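Local coordinates for ribosome biogenesis GTPase A (PDB 3CNL), which binds GTP and probably hydrolyses it during a late step in assembly of the 50S ribosomal subunit, at residues Arg29-Ala33 against Lys55-Ala59; Leu168-Gly172 against Phe232-Ala236. All blocks are in the same frame, centred on the assembly; numbering follows the deposited sequence.

From the N terminus the chain runs through strand 24-30, turns at residues 30-33, then crosses back and enters the neighbouring strand 48-54, which runs parallel to the first; interaction 1 closes this first loop just beyond the C-terminal ends of the two strands, beside the guanine of the bound nucleotide. Interaction 2 opens only afterwards and closes a longer, largely helical excursion, bringing the end of helix 162-170 against the end of helix 224-236. The two loops therefore follow in series, neither nesting nor crossing, yet they meet in space: Arg32 of interaction 1 reaches the backbone carbonyls of Val235 and Ala236, tying the turn after strand 24-30 to the end of helix 224-236.

Interaction 1: residues Arg29-Ala33 against Lys55-Ala59. With GNP (phosphoaminophosphonic acid-guanylate ester), chain B.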
# COMPACT_ATOMS: atom_id res chain seq x y z
N ARG A 29 1.57 4.80 -1.83
CA ARG A 29 0.71 3.78 -2.40
C ARG A 29 1.52 2.51 -2.59
O ARG A 29 2.74 2.58 -2.59
CB ARG A 29 0.19 4.24 -3.76
CG ARG A 29 -0.57 5.60 -3.76
CD ARG A 29 -1.34 5.74 -5.05
NE ARG A 29 -1.89 7.07 -5.19
CZ ARG A 29 -2.67 7.47 -6.19
NH1 ARG A 29 -3.03 6.63 -7.16
NH2 ARG A 29 -3.11 8.73 -6.20
N ASP A 30 0.85 1.38 -2.74
CA ASP A 30 1.49 0.11 -3.10
C ASP A 30 1.45 0.07 -4.63
O ASP A 30 0.40 0.27 -5.23
CB ASP A 30 0.72 -1.07 -2.46
CG ASP A 30 1.46 -2.41 -2.58
OD1 ASP A 30 1.89 -2.74 -3.69
OD2 ASP A 30 1.59 -3.15 -1.57
N ALA A 31 2.61 -0.14 -5.27
CA ALA A 31 2.71 -0.23 -6.73
C ALA A 31 1.93 -1.39 -7.32
O ALA A 31 1.60 -1.41 -8.51
CB ALA A 31 4.19 -0.35 -7.15
N ARG A 32 1.63 -2.39 -6.49
CA ARG A 32 0.87 -3.56 -6.99
C ARG A 32 -0.62 -3.25 -7.16
O ARG A 32 -1.37 -3.95 -7.88
CB ARG A 32 1.07 -4.74 -6.05
CG ARG A 32 2.51 -5.20 -5.93
CD ARG A 32 2.71 -6.25 -4.82
NE ARG A 32 2.38 -5.71 -3.48
CZ ARG A 32 2.24 -6.46 -2.39
NH1 ARG A 32 2.40 -7.79 -2.47
NH2 ARG A 32 1.95 -5.91 -1.21
N ALA A 33 -1.07 -2.20 -6.48
CA ALA A 33 -2.48 -1.81 -6.53
C ALA A 33 -2.59 -0.29 -6.39
O ALA A 33 -3.03 0.17 -5.35
CB ALA A 33 -3.27 -2.52 -5.38
N LYS A 55 7.17 -0.35 -2.72
CA LYS A 55 7.30 -1.82 -2.76
C LYS A 55 7.48 -2.39 -4.19
O LYS A 55 7.02 -3.51 -4.47
CB LYS A 55 6.12 -2.53 -2.04
CG LYS A 55 5.86 -2.09 -0.58
CD LYS A 55 4.82 -2.95 0.13
CE LYS A 55 4.54 -2.40 1.53
NZ LYS A 55 3.60 -3.27 2.29
N VAL A 56 8.15 -1.64 -5.07
CA VAL A 56 8.35 -2.10 -6.48
C VAL A 56 9.13 -3.42 -6.55
O VAL A 56 9.07 -4.18 -7.56
CB VAL A 56 8.99 -1.00 -7.41
CG1 VAL A 56 8.06 0.21 -7.55
CG2 VAL A 56 10.40 -0.61 -6.94
N ASP A 57 9.82 -3.72 -5.46
CA ASP A 57 10.62 -4.94 -5.39
C ASP A 57 9.78 -6.23 -5.40
O ASP A 57 10.27 -7.28 -5.84
CB ASP A 57 11.57 -4.89 -4.19
CG ASP A 57 10.83 -4.82 -2.88
OD1 ASP A 57 9.96 -3.95 -2.76
OD2 ASP A 57 11.11 -5.64 -1.98
N ILE A 58 8.53 -6.14 -4.95
CA ILE A 58 7.61 -7.28 -4.92
C ILE A 58 6.44 -7.12 -5.90
O ILE A 58 5.49 -7.92 -5.90
CB ILE A 58 7.12 -7.60 -3.48
CG1 ILE A 58 6.41 -6.39 -2.83
CG2 ILE A 58 8.29 -8.10 -2.59
CD1 ILE A 58 5.88 -6.66 -1.45
N ALA A 59 6.55 -6.11 -6.77
CA ALA A 59 5.54 -5.81 -7.80
C ALA A 59 6.01 -6.31 -9.16
O ALA A 59 7.20 -6.41 -9.40
CB ALA A 59 5.29 -4.30 -7.88
PG GNP B . 0.63 1.35 8.96
O1G GNP B . 0.16 2.75 8.65
O2G GNP B . -0.45 0.31 8.68
O3G GNP B . 1.18 1.33 10.38
N3B GNP B . 1.88 0.80 8.17
PB GNP B . 2.95 1.60 7.33
O1B GNP B . 2.29 2.26 6.16
O2B GNP B . 3.69 2.50 8.26
O3A GNP B . 3.91 0.52 6.79
PA GNP B . 5.24 -0.04 7.39
O1A GNP B . 6.38 0.82 7.04
O2A GNP B . 5.10 -0.40 8.81
O5' GNP B . 5.45 -1.34 6.57
C5' GNP B . 4.47 -2.39 6.51
C4' GNP B . 5.17 -3.67 6.07
O4' GNP B . 5.69 -3.55 4.71
C3' GNP B . 6.38 -4.10 6.89
O3' GNP B . 6.39 -5.51 6.94
C2' GNP B . 7.54 -3.59 6.06
O2' GNP B . 8.71 -4.33 6.33
C1' GNP B . 7.06 -3.86 4.64
N9 GNP B . 7.61 -2.96 3.62
C8 GNP B . 7.68 -1.58 3.70
N7 GNP B . 8.18 -1.04 2.62
C5 GNP B . 8.48 -2.14 1.79
C6 GNP B . 9.04 -2.21 0.48
O6 GNP B . 9.43 -1.28 -0.24
N1 GNP B . 9.14 -3.53 0.01
C2 GNP B . 8.74 -4.66 0.72
N2 GNP B . 8.91 -5.86 0.12
N3 GNP B . 8.21 -4.61 1.93
C4 GNP B . 8.11 -3.33 2.40
O HOH W 1 1.23 -2.90 1.11
O HOH W 2 3.72 -9.47 -4.72
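The guanidinium of Arg32 lies with one face on Ile58, whose CD1 sits over its centre, 3.8 Å from Arg32 CZ, while the same methyl lies 3.5 Å from N2 of the GNP guanine on its other flank. No direct hydrogen bond joins the two segments; flat groups, aliphatic chains and two waters do the work. Asp30 fixes the rotation of the guanidinium from within its own segment: Arg32 NE and NH2 grip the carboxylate side-on, one nitrogen to each oxygen, the NH2 to OD2 bond being 2.8 Å. With CG of Asp30 anti to the backbone N (chi1 -170°), OD1 can also take the Arg32 amide on its anti lone pair, making an Asx turn over the type I beta turn from Asp30 to Ala33. Arg32 NH1 and NH2 also hydrogen-bond to the carbonyls of Val235 and Ala236, respectively.

Residues 55-57 belong to the GTP-binding site, in the NKxD element by which P-loop GTPases recognise guanine; circular permutation places it ahead of the P-loop in this family. Asp57 reads the base with both oxygens, OD1 taking guanine N1 at 2.9 Å and nearly straight (170°). Lys55, extended beyond CG, runs along the purine, its CG 3.4 Å from guanine C6, and delivers NZ to the ribose O4' and to the carbonyl of Asn109. Lys55 NZ and Asp30 OD2 stand 4.4 Å apart, beyond a salt bridge, and water 1 links them; the opposite charges probably still offset each other in part. Water 2 likewise joins Arg32 NH1 to Ile58 O. Nearer the backbone, the Ala59 methyl packs 3.5 Å from Arg32 CG, and that of Ala31 meets Val56 CG1.

Interaction 2: residues Leu168-Gly172 against Phe232-Ala236; sequences LLLVG and FTEVA
Leu169 O is gripped twice: the amide of Gly172 bonds to it, and a water 2.8 Å from Leu169 O donates to it while making a weak bond to Phe232 O on the facing helix. Beside this bridge the Phe232 ring takes Leu169 CD2 over the centre of one face, a CH-pi contact 3.9 Å from the centroid and 10° off the ring normal. Leu170 CD2 comes instead to the ring edge, 3.8 Å from Phe232 CE1, and also touches Val235 CG1. An alanine in place of Phe232 is likely to leave both leucine methyls without their aromatic partner and open a gap between the helices.

Helix 162-170 ends here in a Schellman motif, with Gly172 at positive phi as its C-prime residue. The glycine lets the closing turn approach helix 224-236 tightly: Gly172 N lies 3.5 Å from Ala236 CB, and a CB on residue 172 would fall about 3.0 Å from Ala236 CB, a clash. Ala236 CA lies 3.2 Å from Leu170 O, a CA-H...O contact. Just beyond, Val171 O accepts from the side chain of Asn109, a GTP-binding residue.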
# COMPACT_ATOMS: atom_id res chain seq x y z
N LEU A 168 -7.30 -4.36 -1.36
CA LEU A 168 -6.76 -3.94 -0.06
C LEU A 168 -6.37 -5.11 0.83
O LEU A 168 -5.42 -5.01 1.61
CB LEU A 168 -7.72 -3.01 0.67
CG LEU A 168 -8.00 -1.63 0.05
CD1 LEU A 168 -9.11 -0.94 0.81
CD2 LEU A 168 -6.70 -0.79 0.09
N LEU A 169 -7.11 -6.22 0.75
CA LEU A 169 -6.67 -7.44 1.42
C LEU A 169 -5.33 -7.96 0.89
O LEU A 169 -4.45 -8.37 1.66
CB LEU A 169 -7.75 -8.54 1.26
CG LEU A 169 -7.45 -9.94 1.80
CD1 LEU A 169 -7.32 -9.88 3.30
CD2 LEU A 169 -8.61 -10.88 1.41
N LEU A 170 -5.20 -7.97 -0.42
CA LEU A 170 -3.99 -8.51 -1.08
C LEU A 170 -2.71 -7.70 -0.75
O LEU A 170 -1.62 -8.25 -0.74
CB LEU A 170 -4.22 -8.55 -2.61
CG LEU A 170 -5.11 -9.66 -3.18
CD1 LEU A 170 -5.60 -9.41 -4.61
CD2 LEU A 170 -4.43 -11.01 -3.11
N VAL A 171 -2.85 -6.40 -0.51
CA VAL A 171 -1.69 -5.58 -0.11
C VAL A 171 -1.54 -5.46 1.43
O VAL A 171 -0.67 -4.74 1.92
CB VAL A 171 -1.70 -4.18 -0.80
CG1 VAL A 171 -1.58 -4.33 -2.32
CG2 VAL A 171 -2.96 -3.40 -0.44
N GLY A 172 -2.35 -6.19 2.17
CA GLY A 172 -2.29 -6.21 3.66
C GLY A 172 -2.80 -4.97 4.36
O GLY A 172 -2.57 -4.76 5.55
N PHE A 232 -2.87 -14.64 2.69
CA PHE A 232 -2.94 -13.23 2.30
C PHE A 232 -1.90 -12.37 2.98
O PHE A 232 -1.45 -11.37 2.42
CB PHE A 232 -4.37 -12.66 2.44
CG PHE A 232 -5.33 -13.24 1.44
CD1 PHE A 232 -5.15 -13.01 0.09
CD2 PHE A 232 -6.39 -14.06 1.85
CE1 PHE A 232 -6.02 -13.59 -0.86
CE2 PHE A 232 -7.25 -14.63 0.92
CZ PHE A 232 -7.07 -14.40 -0.43
N THR A 233 -1.47 -12.80 4.15
CA THR A 233 -0.34 -12.16 4.84
C THR A 233 0.90 -12.40 4.02
O THR A 233 1.66 -11.48 3.75
CB THR A 233 -0.18 -12.72 6.26
OG1 THR A 233 -1.32 -12.33 7.02
CG2 THR A 233 1.09 -12.18 6.93
N GLU A 234 1.11 -13.64 3.59
CA GLU A 234 2.20 -13.96 2.69
C GLU A 234 2.15 -13.23 1.34
O GLU A 234 3.18 -12.74 0.86
CB GLU A 234 2.29 -15.47 2.49
CG GLU A 234 2.89 -16.18 3.70
CD GLU A 234 3.17 -17.64 3.46
OE1 GLU A 234 3.82 -18.26 4.32
OE2 GLU A 234 2.75 -18.17 2.41
N VAL A 235 0.99 -13.16 0.71
CA VAL A 235 0.83 -12.39 -0.54
C VAL A 235 1.24 -10.91 -0.36
O VAL A 235 1.97 -10.34 -1.18
CB VAL A 235 -0.61 -12.47 -1.12
CG1 VAL A 235 -0.78 -11.50 -2.26
CG2 VAL A 235 -0.90 -13.90 -1.61
N ALA A 236 0.75 -10.32 0.72
CA ALA A 236 0.97 -8.90 1.04
C ALA A 236 2.46 -8.58 1.22
O ALA A 236 2.91 -7.48 0.90
CB ALA A 236 0.22 -8.56 2.30
O HOH W 3 -3.34 -9.56 3.91